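Local coordinates for protein pectinesterase inhibitor (Actinidia chinensis, PDB 1XG2) that inhibits pectin methylesterase by forming a protein-protein complex with the enzyme, and may take part in regulating fruit ripening, at residues F40-A45 / D84-A89; A80-S85 / S106-G111; K90-L93 / N99-N102. All blocks are in the same frame, centred on the assembly; numbering follows the deposited sequence. Where two conformers were deposited one is given.

In the fold
All three contacts lie in the four-helix bundle of the inhibitor and share helix 66-95. Interaction 1 joins that helix to helix 34-60. Interactions 2 and 3 join it to helix 98-118, with which it forms a helical hairpin. Along helix 66-95 the order is 80-85, 84-89, 90-93, so interaction 1 sits between the other two. Its centre is about 9 Å from each of theirs, while interactions 2 and 3 are about 13 Å apart. Interaction 3 lies near the turn of the hairpin, interaction 2 further down. Leu86 packs on Ala108 and Ile42 on Leu93, so the contacts adjoin; a salt bridge from Asp43 to Lys90 adds a polar tie. Helices 66-95 and 98-118 also touch pectinesterase 1.

Interaction 1 (F40-A45 / D84-A89); sequences FSIDIA and DSLGQA
Ile42 and Leu86 face each other with CA atoms 6.5 Å apart, on helical segments that run nearly antiparallel at 164° with axes 9.6 Å apart. These are two neighbouring helices of the four-helix bundle, 34-60 and 66-95. The contact is buried and apolar, and no hydrogen bond crosses it. Ile42 reaches across with two branches. CG1 stands beside the backbone N (chi1 -64°) and the chain then extends, which carries CD1 to Ala89, with CD1 4.0 Å from Ala89 CB. The other branch, CG2, is anti to the backbone N and comes close over the backbone of Leu86, 3.3 Å from Leu86 O. It also lies near Leu86 CB. A glycine in place of Ile42 would probably open a gap beside Leu86 and Ala89, leaving the Ala89 methyl without its partner on this helix. One turn on, Ala45 faces the end of Leu86. Around this patch, Val143 of helix 127-149 and Leu101 of helix 98-118 also touch Ile42, so it reaches all three of the other main helices. A salt bridge from Asp43 to Lys90 ties the same two helices together beside the apolar patch. At the other end of the patch, Leu86 CD1 rests 3.9 Å from Ala45 CB and 3.8 Å from the carbonyl carbon, Ala45 C.

Interaction 2 (A80-S85 / S106-G111); sequences ADAIDS and SAAFDG
Ser85 turns its OG anti to its own carbonyl carbon and beside its backbone N (chi1 -73°), which places OG 4.2 Å from Ala107 CB. Ala82 and Ala108 have no such torsion to set, and their methyls are placed by the backbone alone. The contact joins helix 66-95 to helix 98-118, the two arms of a helical hairpin in the four-helix bundle. Small residues let the arms come very close. The CA atoms of Ala82 and Ala108 are just 4.0 Å apart. Each alanine methyl lies against the backbone of the other. Ala82 CB is 3.7 Å from Ala108 O, and Ala108 CB is 3.9 Å from Ala82 O. The two methyls also touch, with Ala82 CB 4.1 Å from Ala108 CB. No hydrogen bond crosses between the segments, so the join is van der Waals packing, methyl on backbone and methyl on methyl. Gly111 continues the small surface. A beta carbon there would point at Ala82 and come tightly up to its methyl. The disulfide between Cys75 and Cys115 links the same two helices covalently. On the enzyme side, Gln139 of pectinesterase 1 packs on Ala107 and makes a weak hydrogen bond to Ser85 OG. Asp110 is held by Asn158 and Gln191 of the same enzyme chain. The carbonyl next to the Ala82 methyl stays engaged within its own helix, where Ala108 O accepts a hydrogen bond from Gly111 N at 3.0 Å.

Interaction 3 (K90-L93 / N99-N102); sequences KQFL and NSLN
Phe92 turns one face of its ring to Ser100, whose CB sits over the centre of the ring. This is a CH-pi contact. Ser100 CB is 3.4 Å from the ring centroid, and the line between them is 13° off the ring normal. The closest single ring atom is CD2 of Phe92, also 3.4 Å from Ser100 CB. The hydroxyl of Ser100 leans toward the CD2 and CE2 side of the ring, with OG 3.8 Å from Phe92 CE2. The hydroxyl is hydrogen-bonded to Asp97 OD2, just before the helix that carries it, and to Arg140 of pectinesterase 1. In the complex these bonds probably steady the hydroxyl, while CB stays over the ring face. At the root of the ring, Phe92 CB lies 4.0 Å from Leu101 N and 4.4 Å from Leu101 CB.

The second pair is set differently. Leu93 and Leu101 lie side by side and point the same way. Both also have CG anti to the backbone N. They touch at their methyls, Leu93 CD1 being 4.0 Å from Leu101 CD2. The contact closes the turn end of the helical hairpin formed by helices 66-95 and 98-118. Tyr104, further along helix 98-118, meets the Phe92 ring with the planes at about 55°. Ile42 of helix 34-60 packs on both leucines, while Val143 and Ser147 of helix 127-149 cover Leu101, so the leucine pair joins the hairpin to the other two helices of the bundle.

Interaction 1 (F40-A45 / D84-A89)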
loop_
_atom_site.group_PDB
_atom_site.type_symbol
_atom_site.label_atom_id
_atom_site.label_comp_id
_atom_site.label_asym_id
_atom_site.label_seq_id
_atom_site.Cartn_x
_atom_site.Cartn_y
_atom_site.Cartn_z
ATOM N N PHE B 40 -15.302 5.249 -20.921
ATOM C CA PHE B 40 -16.563 4.547 -20.743
ATOM C C PHE B 40 -16.424 3.550 -19.603
ATOM O O PHE B 40 -17.303 3.440 -18.738
ATOM C CB PHE B 40 -16.949 3.826 -22.041
ATOM C CG PHE B 40 -18.260 3.128 -21.970
ATOM C CD1 PHE B 40 -19.441 3.838 -22.122
ATOM C CD2 PHE B 40 -18.321 1.766 -21.724
ATOM C CE1 PHE B 40 -20.675 3.198 -22.043
ATOM C CE2 PHE B 40 -19.557 1.122 -21.632
ATOM C CZ PHE B 40 -20.731 1.840 -21.804
ATOM N N SER B 41 -15.298 2.852 -19.611
ATOM C CA SER B 41 -15.044 1.801 -18.639
ATOM C C SER B 41 -14.825 2.388 -17.249
ATOM O O SER B 41 -15.271 1.852 -16.243
ATOM C CB SER B 41 -13.798 1.033 -19.084
ATOM O OG SER B 41 -14.255 0.132 -20.242
ATOM N N ILE B 42 -14.212 3.567 -17.131
ATOM C CA ILE B 42 -14.090 4.209 -15.818
ATOM C C ILE B 42 -15.485 4.580 -15.314
ATOM O O ILE B 42 -15.796 4.361 -14.161
ATOM C CB ILE B 42 -13.168 5.465 -15.860
ATOM C CG1 ILE B 42 -11.736 5.091 -16.220
ATOM C CG2 ILE B 42 -13.163 6.186 -14.507
ATOM C CD1 ILE B 42 -10.902 6.297 -16.679
ATOM N N ASP B 43 -16.317 5.126 -16.188
ATOM C CA ASP B 43 -17.675 5.531 -15.819
ATOM C C ASP B 43 -18.462 4.352 -15.262
ATOM O O ASP B 43 -19.134 4.485 -14.248
ATOM C CB ASP B 43 -18.428 6.105 -17.019
ATOM C CG ASP B 43 -17.959 7.500 -17.412
ATOM O OD1 ASP B 43 -17.080 8.101 -16.728
ATOM O OD2 ASP B 43 -18.419 8.060 -18.428
ATOM N N ILE B 44 -18.343 3.200 -15.920
ATOM C CA ILE B 44 -19.008 1.979 -15.492
ATOM C C ILE B 44 -18.514 1.532 -14.124
ATOM O O ILE B 44 -19.314 1.176 -13.257
ATOM C CB ILE B 44 -18.767 0.843 -16.527
ATOM C CG1 ILE B 44 -19.487 1.146 -17.848
ATOM C CG2 ILE B 44 -19.231 -0.481 -15.984
ATOM C CD1 ILE B 44 -20.970 0.956 -17.803
ATOM N N ALA B 45 -17.191 1.541 -13.937
ATOM C CA ALA B 45 -16.611 1.131 -12.677
ATOM C C ALA B 45 -17.010 2.063 -11.536
ATOM O O ALA B 45 -17.363 1.593 -10.458
ATOM C CB ALA B 45 -15.107 1.042 -12.787
ATOM N N ASP B 84 -13.288 8.117 -5.282
ATOM C CA ASP B 84 -12.410 9.265 -5.454
ATOM C C ASP B 84 -11.309 8.981 -6.481
ATOM O O ASP B 84 -11.005 9.820 -7.336
ATOM C CB ASP B 84 -11.770 9.656 -4.106
ATOM C CG ASP B 84 -12.656 10.547 -3.264
ATOM O OD1 ASP B 84 -13.691 11.049 -3.778
ATOM O OD2 ASP B 84 -12.378 10.778 -2.061
ATOM N N SER B 85 -10.720 7.797 -6.401
ATOM C CA SER B 85 -9.620 7.426 -7.270
ATOM C C SER B 85 -10.076 7.254 -8.708
ATOM O O SER B 85 -9.361 7.633 -9.630
ATOM C CB SER B 85 -8.903 6.160 -6.770
ATOM O OG SER B 85 -8.121 6.457 -5.620
ATOM N N LEU B 86 -11.269 6.698 -8.908
ATOM C CA LEU B 86 -11.796 6.551 -10.255
ATOM C C LEU B 86 -12.148 7.918 -10.860
ATOM O O LEU B 86 -11.973 8.140 -12.062
ATOM C CB LEU B 86 -13.001 5.619 -10.260
ATOM C CG LEU B 86 -12.670 4.135 -10.043
ATOM C CD1 LEU B 86 -13.913 3.327 -9.799
ATOM C CD2 LEU B 86 -11.869 3.530 -11.197
ATOM N N GLY B 87 -12.626 8.839 -10.027
ATOM C CA GLY B 87 -12.874 10.207 -10.461
ATOM C C GLY B 87 -11.626 10.847 -11.029
ATOM O O GLY B 87 -11.682 11.489 -12.078
ATOM N N GLN B 88 -10.494 10.649 -10.351
ATOM C CA GLN B 88 -9.222 11.203 -10.783
ATOM C C GLN B 88 -8.669 10.470 -11.990
ATOM O O GLN B 88 -7.994 11.062 -12.816
ATOM C CB GLN B 88 -8.200 11.145 -9.648
ATOM C CG GLN B 88 -8.494 12.153 -8.548
ATOM C CD GLN B 88 -7.240 12.802 -8.023
ATOM O OE1 GLN B 88 -6.923 12.656 -6.842
ATOM N NE2 GLN B 88 -6.512 13.525 -8.901
ATOM N N ALA B 89 -8.968 9.176 -12.084
ATOM C CA ALA B 89 -8.585 8.373 -13.239
ATOM C C ALA B 89 -9.074 8.997 -14.546
ATOM O O ALA B 89 -8.358 8.988 -15.539
ATOM C CB ALA B 89 -9.126 6.945 -13.100
#

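Interaction 2 (A80-S85 / S106-G111)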
loop_
_atom_site.group_PDB
_atom_site.type_symbol
_atom_site.label_atom_id
_atom_site.label_comp_id
_atom_site.label_asym_id
_atom_site.label_seq_id
_atom_site.Cartn_x
_atom_site.Cartn_y
_atom_site.Cartn_z
ATOM N N ALA B 80 -15.274 4.608 -0.623
ATOM C CA ALA B 80 -15.227 6.054 -0.740
ATOM C C ALA B 80 -13.927 6.457 -1.431
ATOM O O ALA B 80 -13.933 7.291 -2.330
ATOM C CB ALA B 80 -15.367 6.724 0.637
ATOM N N ASP B 81 -12.829 5.830 -1.032
ATOM C CA ASP B 81 -11.531 6.083 -1.644
ATOM C C ASP B 81 -11.518 5.613 -3.105
ATOM O O ASP B 81 -11.005 6.317 -3.974
ATOM C CB ASP B 81 -10.417 5.400 -0.840
ATOM C CG ASP B 81 -10.159 6.080 0.506
ATOM O OD1 ASP B 81 -10.598 7.241 0.684
ATOM O OD2 ASP B 81 -9.535 5.524 1.446
ATOM N N ALA B 82 -12.098 4.438 -3.373
ATOM C CA ALA B 82 -12.194 3.917 -4.740
ATOM C C ALA B 82 -12.947 4.871 -5.664
ATOM O O ALA B 82 -12.529 5.097 -6.810
ATOM C CB ALA B 82 -12.852 2.549 -4.746
ATOM N N ILE B 83 -14.052 5.439 -5.168
ATOM C CA ILE B 83 -14.845 6.389 -5.953
ATOM C C ILE B 83 -14.003 7.620 -6.284
ATOM O O ILE B 83 -13.977 8.079 -7.429
ATOM C CB ILE B 83 -16.146 6.785 -5.201
ATOM C CG1 ILE B 83 -17.112 5.591 -5.203
ATOM C CG2 ILE B 83 -16.778 8.051 -5.819
ATOM C CD1 ILE B 83 -18.178 5.632 -4.111
ATOM N N ASP B 84 -13.288 8.117 -5.282
ATOM C CA ASP B 84 -12.410 9.265 -5.454
ATOM C C ASP B 84 -11.309 8.981 -6.481
ATOM O O ASP B 84 -11.005 9.820 -7.336
ATOM C CB ASP B 84 -11.770 9.656 -4.106
ATOM C CG ASP B 84 -12.656 10.547 -3.264
ATOM O OD1 ASP B 84 -13.691 11.049 -3.778
ATOM O OD2 ASP B 84 -12.378 10.778 -2.061
ATOM N N SER B 85 -10.720 7.797 -6.401
ATOM C CA SER B 85 -9.620 7.426 -7.270
ATOM C C SER B 85 -10.076 7.254 -8.708
ATOM O O SER B 85 -9.361 7.633 -9.630
ATOM C CB SER B 85 -8.903 6.160 -6.770
ATOM O OG SER B 85 -8.121 6.457 -5.620
ATOM N N SER B 106 -5.724 0.743 -10.047
ATOM C CA SER B 106 -5.239 -0.312 -9.167
ATOM C C SER B 106 -5.703 -0.079 -7.733
ATOM O O SER B 106 -6.093 -1.025 -7.040
ATOM C CB SER B 106 -3.707 -0.411 -9.197
ATOM O OG SER B 106 -3.240 -0.906 -10.431
ATOM N N ALA B 107 -5.686 1.184 -7.296
ATOM C CA ALA B 107 -6.124 1.531 -5.947
ATOM C C ALA B 107 -7.621 1.290 -5.778
ATOM O O ALA B 107 -8.066 0.785 -4.739
ATOM C CB ALA B 107 -5.783 2.999 -5.610
ATOM N N ALA B 108 -8.394 1.635 -6.799
ATOM C CA ALA B 108 -9.841 1.426 -6.786
ATOM C C ALA B 108 -10.169 -0.059 -6.684
ATOM O O ALA B 108 -10.949 -0.464 -5.838
ATOM C CB ALA B 108 -10.471 2.004 -8.039
ATOM N N PHE B 109 -9.558 -0.853 -7.553
ATOM C CA PHE B 109 -9.636 -2.315 -7.500
ATOM C C PHE B 109 -9.429 -2.826 -6.089
ATOM O O PHE B 109 -10.164 -3.675 -5.610
ATOM C CB PHE B 109 -8.570 -2.897 -8.450
ATOM C CG PHE B 109 -8.536 -4.395 -8.511
ATOM C CD1 PHE B 109 -8.967 -5.056 -9.644
ATOM C CD2 PHE B 109 -8.045 -5.144 -7.452
ATOM C CE1 PHE B 109 -8.936 -6.445 -9.709
ATOM C CE2 PHE B 109 -8.003 -6.527 -7.512
ATOM C CZ PHE B 109 -8.450 -7.177 -8.643
ATOM N N ASP B 110 -8.404 -2.311 -5.426
ATOM C CA ASP B 110 -8.023 -2.758 -4.091
ATOM C C ASP B 110 -8.961 -2.297 -2.974
ATOM O O ASP B 110 -8.887 -2.807 -1.860
ATOM C CB ASP B 110 -6.613 -2.266 -3.767
ATOM C CG ASP B 110 -5.534 -3.063 -4.474
ATOM O OD1 ASP B 110 -5.818 -4.152 -5.040
ATOM O OD2 ASP B 110 -4.351 -2.684 -4.477
ATOM N N GLY B 111 -9.793 -1.302 -3.227
ATOM C CA GLY B 111 -10.851 -0.966 -2.287
ATOM C C GLY B 111 -11.795 -2.146 -2.083
ATOM O O GLY B 111 -12.151 -2.494 -0.953
#

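Interaction 3 (K90-L93 / N99-N102)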
loop_
_atom_site.group_PDB
_atom_site.type_symbol
_atom_site.label_atom_id
_atom_site.label_comp_id
_atom_site.label_asym_id
_atom_site.label_seq_id
_atom_site.Cartn_x
_atom_site.Cartn_y
_atom_site.Cartn_z
ATOM N N LYS B 90 -10.279 9.552 -14.556
ATOM C CA LYS B 90 -10.783 10.201 -15.777
ATOM C C LYS B 90 -9.861 11.337 -16.250
ATOM O O LYS B 90 -9.574 11.470 -17.441
ATOM C CB LYS B 90 -12.191 10.759 -15.569
ATOM C CG LYS B 90 -13.264 9.697 -15.305
ATOM C CD LYS B 90 -14.690 10.267 -15.383
ATOM C CE LYS B 90 -15.126 10.677 -16.827
ATOM N NZ LYS B 90 -15.146 9.587 -17.873
ATOM N N GLN B 91 -9.424 12.170 -15.315
ATOM C CA GLN B 91 -8.586 13.325 -15.653
ATOM C C GLN B 91 -7.218 12.874 -16.144
ATOM O O GLN B 91 -6.652 13.456 -17.058
ATOM C CB GLN B 91 -8.408 14.243 -14.438
ATOM C CG GLN B 91 -9.681 14.897 -13.898
ATOM C CD GLN B 91 -9.425 15.683 -12.588
ATOM O OE1 GLN B 91 -9.551 16.914 -12.558
ATOM N NE2 GLN B 91 -9.060 14.968 -11.514
ATOM N N PHE B 92 -6.677 11.829 -15.522
ATOM C CA PHE B 92 -5.385 11.292 -15.926
ATOM C C PHE B 92 -5.452 10.725 -17.352
ATOM O O PHE B 92 -4.534 10.918 -18.158
ATOM C CB PHE B 92 -4.917 10.199 -14.941
ATOM C CG PHE B 92 -4.454 10.718 -13.602
ATOM C CD1 PHE B 92 -4.989 10.199 -12.423
ATOM C CD2 PHE B 92 -3.470 11.694 -13.511
ATOM C CE1 PHE B 92 -4.569 10.661 -11.185
ATOM C CE2 PHE B 92 -3.030 12.149 -12.266
ATOM C CZ PHE B 92 -3.582 11.634 -11.108
ATOM N N LEU B 93 -6.541 10.036 -17.674
ATOM C CA LEU B 93 -6.705 9.484 -19.017
ATOM C C LEU B 93 -6.763 10.628 -20.057
ATOM O O LEU B 93 -6.102 10.561 -21.089
ATOM C CB LEU B 93 -7.946 8.582 -19.085
ATOM C CG LEU B 93 -8.318 7.934 -20.423
ATOM C CD1 LEU B 93 -7.146 7.238 -21.075
ATOM C CD2 LEU B 93 -9.481 6.952 -20.221
ATOM N N ASN B 99 0.367 6.181 -16.693
ATOM C CA ASN B 99 0.987 5.611 -15.492
ATOM C C ASN B 99 0.119 5.931 -14.282
ATOM O O ASN B 99 -0.205 5.038 -13.509
ATOM C CB ASN B 99 2.418 6.094 -15.316
ATOM C CG ASN B 99 3.365 5.486 -16.328
ATOM O OD1 ASN B 99 3.239 4.313 -16.675
ATOM N ND2 ASN B 99 4.337 6.285 -16.808
ATOM N N SER B 100 -0.331 7.182 -14.158
ATOM C CA SER B 100 -1.208 7.546 -13.054
ATOM C C SER B 100 -2.553 6.852 -13.183
ATOM O O SER B 100 -3.132 6.443 -12.191
ATOM C CB SER B 100 -1.401 9.060 -12.951
ATOM O OG SER B 100 -0.176 9.694 -12.628
ATOM N N LEU B 101 -3.042 6.706 -14.408
ATOM C CA LEU B 101 -4.310 6.016 -14.624
ATOM C C LEU B 101 -4.230 4.603 -14.063
ATOM O O LEU B 101 -5.132 4.180 -13.351
ATOM C CB LEU B 101 -4.653 5.976 -16.109
ATOM C CG LEU B 101 -5.770 5.029 -16.541
ATOM C CD1 LEU B 101 -7.082 5.488 -15.951
ATOM C CD2 LEU B 101 -5.847 5.008 -18.053
ATOM N N ASN B 102 -3.150 3.888 -14.359
ATOM C CA ASN B 102 -3.013 2.517 -13.852
ATOM C C ASN B 102 -3.021 2.494 -12.315
ATOM O O ASN B 102 -3.815 1.794 -11.701
ATOM C CB ASN B 102 -1.759 1.842 -14.406
ATOM C CG ASN B 102 -1.688 0.390 -14.039
ATOM O OD1 ASN B 102 -1.565 0.016 -12.854
ATOM N ND2 ASN B 102 -1.748 -0.449 -15.044
#